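Local coordinates for ABC transporter sugar binding protein (Xanthomonas axonopodis pv. citri, PDB 3UOR), which probably binds maltose or related sugars in the periplasm and delivers them to an ABC transporter for uptake, at residues T165-K177 against K225-W238. Sequence-based numbering, arbitrary orientation.
Sequences TWAEMEQVMAAIK and KALGFYDNMYQQGW
Glu170 OE2 and helix 225-235 are joined through one water, which donates to OE2 at 2.6 Å and to the backbone O of Phe229, and accepts from Asn232 ND2. The bridge spans two nearly parallel helices, 166-177 and 225-235, whose axes run 11.8 Å from each other in one lobe of a bacterial solute-binding protein fold. With the axes this far apart, large side chains fill the interface. Trp166 and Phe229 stack face to face, the five-membered ring centroid 3.7 Å from that of the phenyl ring and the planes 1° apart, while Phe229 CB packs against the same face of the indole, over its six-membered ring, as a CH-pi contact. Phe229 reaches across because its CG stands opposite the backbone N (chi1 -178°). Gln203 OE1 accepts from Trp166 NE1, which would help to set the indole's rotation, and Phe200 of helix 195-202 meets Phe229 edge to face. Near the plane of the phenyl ring, its rim receives Glu170 OE2 and, as a Met-aromatic contact, Met169 SD, 4.0 Å from Phe229 CZ. Farther along, a Schellman motif at Gly237 ends helix 225-235 and brings Trp238 against helix 166-177. One indole face takes Met173 CB and the backbone around Ala174; Gln236 CB covers the opposite face. Met173 is bent at its last torsion, and its CE touches both Trp238 CE3 and Met233 SD. Lys177, which also donates to the backbone of Arg184, closes this end: its NZ donates to Gly237 O at 2.8 Å, 15° off the carbonyl plane.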
loop_
_atom_site.group_PDB
_atom_site.type_symbol
_atom_site.label_atom_id
_atom_site.label_comp_id
_atom_site.label_asym_id
_atom_site.label_seq_id
_atom_site.Cartn_x
_atom_site.Cartn_y
_atom_site.Cartn_z
ATOM N N THR A 165 13.373 14.608 -7.235
ATOM C CA THR A 165 12.284 15.347 -7.840
ATOM C C THR A 165 11.859 14.678 -9.145
ATOM O O THR A 165 12.636 13.970 -9.784
ATOM C CB THR A 165 12.687 16.776 -8.159
ATOM O OG1 THR A 165 13.531 16.763 -9.314
ATOM C CG2 THR A 165 13.451 17.394 -6.978
ATOM N N TRP A 166 10.622 14.926 -9.546
ATOM C CA TRP A 166 10.152 14.511 -10.859
ATOM C C TRP A 166 11.111 14.894 -11.982
ATOM O O TRP A 166 11.496 14.037 -12.787
ATOM C CB TRP A 166 8.771 15.087 -11.122
ATOM C CG TRP A 166 7.651 14.316 -10.418
ATOM C CD1 TRP A 166 7.786 13.387 -9.418
ATOM C CD2 TRP A 166 6.245 14.444 -10.659
ATOM N NE1 TRP A 166 6.548 12.930 -9.028
ATOM C CE2 TRP A 166 5.586 13.557 -9.778
ATOM C CE3 TRP A 166 5.476 15.222 -11.544
ATOM C CZ2 TRP A 166 4.187 13.415 -9.762
ATOM C CZ3 TRP A 166 4.090 15.084 -11.527
ATOM C CH2 TRP A 166 3.461 14.186 -10.644
ATOM N N ALA A 167 11.508 16.167 -12.046
ATOM C CA ALA A 167 12.390 16.609 -13.137
ATOM C C ALA A 167 13.732 15.880 -13.123
ATOM O O ALA A 167 14.235 15.472 -14.172
ATOM C CB ALA A 167 12.610 18.116 -13.104
ATOM N N GLU A 168 14.319 15.720 -11.936
ATOM C CA GLU A 168 15.547 14.936 -11.805
ATOM C C GLU A 168 15.304 13.494 -12.288
ATOM O O GLU A 168 16.148 12.885 -12.939
ATOM C CB GLU A 168 16.028 14.923 -10.348
ATOM C CG GLU A 168 16.439 16.294 -9.816
ATOM C CD GLU A 168 16.682 16.316 -8.315
ATOM O OE1 GLU A 168 16.436 15.279 -7.635
ATOM O OE2 GLU A 168 17.127 17.376 -7.819
ATOM N N MET A 169 14.145 12.945 -11.954
ATOM C CA MET A 169 13.840 11.584 -12.356
ATOM C C MET A 169 13.805 11.484 -13.889
ATOM O O MET A 169 14.343 10.531 -14.483
ATOM C CB MET A 169 12.512 11.118 -11.755
ATOM C CG MET A 169 12.334 9.606 -11.858
ATOM S SD MET A 169 10.732 9.061 -11.280
ATOM C CE MET A 169 10.841 7.339 -11.745
ATOM N N GLU A 170 13.185 12.475 -14.529
ATOM C CA GLU A 170 13.110 12.483 -15.994
ATOM C C GLU A 170 14.505 12.522 -16.642
ATOM O O GLU A 170 14.795 11.758 -17.573
ATOM C CB GLU A 170 12.242 13.648 -16.484
ATOM C CG GLU A 170 10.811 13.550 -15.977
ATOM C CD GLU A 170 9.858 14.431 -16.772
ATOM O OE1 GLU A 170 10.311 15.424 -17.373
ATOM O OE2 GLU A 170 8.649 14.134 -16.794
ATOM N N GLN A 171 15.373 13.395 -16.138
ATOM C CA GLN A 171 16.740 13.488 -16.654
ATOM C C GLN A 171 17.524 12.194 -16.443
ATOM O O GLN A 171 18.218 11.746 -17.340
ATOM C CB GLN A 171 17.480 14.656 -16.023
ATOM C CG GLN A 171 16.882 15.980 -16.398
ATOM C CD GLN A 171 17.048 16.235 -17.874
ATOM O OE1 GLN A 171 18.131 16.029 -18.426
ATOM N NE2 GLN A 171 15.976 16.663 -18.529
ATOM N N VAL A 172 17.408 11.586 -15.264
ATOM C CA VAL A 172 18.092 10.312 -15.013
ATOM C C VAL A 172 17.570 9.227 -15.966
ATOM O O VAL A 172 18.337 8.468 -16.561
ATOM C CB VAL A 172 17.906 9.826 -13.560
ATOM C CG1 VAL A 172 18.400 8.399 -13.430
ATOM C CG2 VAL A 172 18.637 10.757 -12.577
ATOM N N MET A 173 16.254 9.152 -16.118
ATOM C CA MET A 173 15.692 8.149 -17.020
ATOM C C MET A 173 16.151 8.380 -18.454
ATOM O O MET A 173 16.465 7.431 -19.163
ATOM C CB MET A 173 14.161 8.078 -16.925
ATOM C CG MET A 173 13.678 7.419 -15.611
ATOM S SD MET A 173 11.884 7.248 -15.544
ATOM C CE MET A 173 11.346 8.965 -15.542
ATOM N N ALA A 174 16.202 9.631 -18.883
ATOM C CA ALA A 174 16.643 9.903 -20.258
ATOM C C ALA A 174 18.108 9.489 -20.372
ATOM O O ALA A 174 18.534 8.948 -21.391
ATOM C CB ALA A 174 16.464 11.372 -20.611
ATOM N N ALA A 175 18.871 9.703 -19.302
ATOM C CA ALA A 175 20.298 9.393 -19.336
ATOM C C ALA A 175 20.502 7.873 -19.438
ATOM O O ALA A 175 21.387 7.394 -20.151
ATOM C CB ALA A 175 21.021 9.979 -18.112
ATOM N N ILE A 176 19.660 7.116 -18.754
ATOM C CA ILE A 176 19.746 5.654 -18.804
ATOM C C ILE A 176 19.333 5.155 -20.181
ATOM O O ILE A 176 19.948 4.251 -20.748
ATOM C CB ILE A 176 18.852 5.006 -17.715
ATOM C CG1 ILE A 176 19.390 5.346 -16.326
ATOM C CG2 ILE A 176 18.763 3.511 -17.909
ATOM C CD1 ILE A 176 18.569 4.810 -15.176
ATOM N N LYS A 177 18.289 5.769 -20.724
ATOM C CA LYS A 177 17.770 5.361 -22.014
ATOM C C LYS A 177 18.839 5.543 -23.100
ATOM O O LYS A 177 19.043 4.654 -23.929
ATOM C CB LYS A 177 16.492 6.129 -22.347
ATOM C CG LYS A 177 15.844 5.731 -23.690
ATOM C CD LYS A 177 15.241 4.333 -23.637
ATOM C CE LYS A 177 14.578 4.006 -24.964
ATOM N NZ LYS A 177 13.762 2.773 -24.877
ATOM N N LYS A 225 -1.854 16.425 -13.700
ATOM C CA LYS A 225 -0.388 16.546 -13.630
ATOM C C LYS A 225 0.201 15.123 -13.497
ATOM O O LYS A 225 1.157 14.757 -14.182
ATOM C CB LYS A 225 0.023 17.439 -12.451
ATOM C CG LYS A 225 1.459 17.962 -12.474
ATOM C CD LYS A 225 1.826 18.581 -11.107
ATOM C CE LYS A 225 3.049 19.509 -11.136
ATOM N NZ LYS A 225 4.337 18.851 -11.464
ATOM N N ALA A 226 -0.421 14.306 -12.657
ATOM C CA ALA A 226 0.026 12.926 -12.438
ATOM C C ALA A 226 -0.119 12.064 -13.694
ATOM O O ALA A 226 0.800 11.321 -14.091
ATOM C CB ALA A 226 -0.754 12.298 -11.248
ATOM N N LEU A 227 -1.283 12.153 -14.322
ATOM C CA LEU A 227 -1.481 11.508 -15.627
ATOM C C LEU A 227 -0.412 11.941 -16.629
ATOM O O LEU A 227 0.171 11.117 -17.337
ATOM C CB LEU A 227 -2.881 11.810 -16.209
ATOM C CG LEU A 227 -3.183 11.108 -17.546
ATOM C CD1 LEU A 227 -3.038 9.575 -17.350
ATOM C CD2 LEU A 227 -4.598 11.463 -18.026
ATOM N N GLY A 228 -0.142 13.235 -16.683
ATOM C CA GLY A 228 0.868 13.733 -17.604
ATOM C C GLY A 228 2.246 13.119 -17.380
ATOM O O GLY A 228 2.894 12.626 -18.324
ATOM N N PHE A 229 2.696 13.155 -16.124
ATOM C CA PHE A 229 4.018 12.634 -15.731
ATOM C C PHE A 229 4.113 11.124 -16.022
ATOM O O PHE A 229 5.083 10.646 -16.606
ATOM C CB PHE A 229 4.247 12.911 -14.234
ATOM C CG PHE A 229 5.586 12.459 -13.715
ATOM C CD1 PHE A 229 6.763 13.015 -14.205
ATOM C CD2 PHE A 229 5.663 11.514 -12.695
ATOM C CE1 PHE A 229 8.000 12.612 -13.711
ATOM C CE2 PHE A 229 6.881 11.106 -12.193
ATOM C CZ PHE A 229 8.065 11.656 -12.694
ATOM N N TYR A 230 3.083 10.383 -15.624
ATOM C CA TYR A 230 3.024 8.940 -15.840
ATOM C C TYR A 230 2.983 8.560 -17.347
ATOM O O TYR A 230 3.768 7.735 -17.816
ATOM C CB TYR A 230 1.790 8.397 -15.104
ATOM C CG TYR A 230 1.479 6.934 -15.300
ATOM C CD1 TYR A 230 2.103 5.957 -14.519
ATOM C CD2 TYR A 230 0.512 6.520 -16.221
ATOM C CE1 TYR A 230 1.784 4.608 -14.667
ATOM C CE2 TYR A 230 0.195 5.169 -16.381
ATOM C CZ TYR A 230 0.828 4.223 -15.590
ATOM O OH TYR A 230 0.532 2.886 -15.714
ATOM N N ASP A 231 2.082 9.165 -18.107
ATOM C CA ASP A 231 1.989 8.865 -19.548
ATOM C C ASP A 231 3.305 9.201 -20.261
ATOM O O ASP A 231 3.792 8.438 -21.105
ATOM C CB ASP A 231 0.841 9.655 -20.163
ATOM C CG ASP A 231 0.613 9.322 -21.630
ATOM O OD1 ASP A 231 0.828 8.156 -22.033
ATOM O OD2 ASP A 231 0.187 10.233 -22.367
ATOM N N ASN A 232 3.896 10.336 -19.905
ATOM C CA ASN A 232 5.131 10.774 -20.558
ATOM C C ASN A 232 6.234 9.712 -20.545
ATOM O O ASN A 232 6.989 9.603 -21.499
ATOM C CB ASN A 232 5.649 12.072 -19.932
ATOM C CG ASN A 232 6.839 12.632 -20.678
ATOM O OD1 ASN A 232 6.737 13.001 -21.847
ATOM N ND2 ASN A 232 7.976 12.712 -20.003
ATOM N N MET A 233 6.339 8.940 -19.464
ATOM C CA MET A 233 7.401 7.940 -19.357
ATOM C C MET A 233 7.276 6.858 -20.434
ATOM O O MET A 233 8.274 6.358 -20.932
ATOM C CB MET A 233 7.394 7.267 -17.975
ATOM C CG MET A 233 7.670 8.230 -16.804
ATOM S SD MET A 233 7.979 7.315 -15.268
ATOM C CE MET A 233 7.257 8.471 -14.114
ATOM N N TYR A 234 6.057 6.444 -20.754
ATOM C CA TYR A 234 5.904 5.476 -21.836
ATOM C C TYR A 234 6.155 6.116 -23.191
ATOM O O TYR A 234 6.785 5.507 -24.044
ATOM C CB TYR A 234 4.521 4.831 -21.832
ATOM C CG TYR A 234 4.190 4.150 -20.534
ATOM C CD1 TYR A 234 4.403 2.789 -20.354
ATOM C CD2 TYR A 234 3.675 4.882 -19.473
ATOM C CE1 TYR A 234 4.084 2.182 -19.144
ATOM C CE2 TYR A 234 3.358 4.287 -18.271
ATOM C CZ TYR A 234 3.571 2.950 -18.108
ATOM O OH TYR A 234 3.223 2.388 -16.904
ATOM N N GLN A 235 5.670 7.340 -23.385
ATOM C CA GLN A 235 5.786 7.965 -24.693
ATOM C C GLN A 235 7.227 8.351 -25.005
ATOM O O GLN A 235 7.589 8.447 -26.182
ATOM C CB GLN A 235 4.833 9.160 -24.878
ATOM C CG GLN A 235 3.342 8.902 -24.580
ATOM C CD GLN A 235 2.798 7.615 -25.179
ATOM O OE1 GLN A 235 3.333 7.083 -26.143
ATOM N NE2 GLN A 235 1.722 7.113 -24.603
ATOM N N GLN A 236 8.056 8.569 -23.978
ATOM C CA GLN A 236 9.470 8.879 -24.233
ATOM C C GLN A 236 10.262 7.590 -24.454
ATOM O O GLN A 236 11.414 7.627 -24.862
ATOM C CB GLN A 236 10.112 9.664 -23.086
ATOM C CG GLN A 236 9.459 10.978 -22.765
ATOM C CD GLN A 236 9.594 11.973 -23.884
ATOM O OE1 GLN A 236 10.464 11.840 -24.746
ATOM N NE2 GLN A 236 8.729 12.983 -23.882
ATOM N N GLY A 237 9.643 6.449 -24.180
ATOM C CA GLY A 237 10.333 5.180 -24.288
ATOM C C GLY A 237 11.139 4.869 -23.035
ATOM O O GLY A 237 12.033 4.016 -23.070
ATOM N N TRP A 238 10.840 5.554 -21.929
ATOM C CA TRP A 238 11.558 5.298 -20.668
ATOM C C TRP A 238 11.004 4.034 -20.019
ATOM O O TRP A 238 11.758 3.218 -19.475
ATOM C CB TRP A 238 11.473 6.484 -19.701
ATOM C CG TRP A 238 12.065 7.736 -20.252
ATOM C CD1 TRP A 238 13.040 7.830 -21.189
ATOM C CD2 TRP A 238 11.720 9.079 -19.890
ATOM N NE1 TRP A 238 13.334 9.148 -21.438
ATOM C CE2 TRP A 238 12.534 9.937 -20.655
ATOM C CE3 TRP A 238 10.814 9.640 -18.985
ATOM C CZ2 TRP A 238 12.455 11.331 -20.556
ATOM C CZ3 TRP A 238 10.730 11.023 -18.890
ATOM C CH2 TRP A 238 11.544 11.852 -19.672
HETATM O O HOH W 1 7.635 11.773 -17.195
#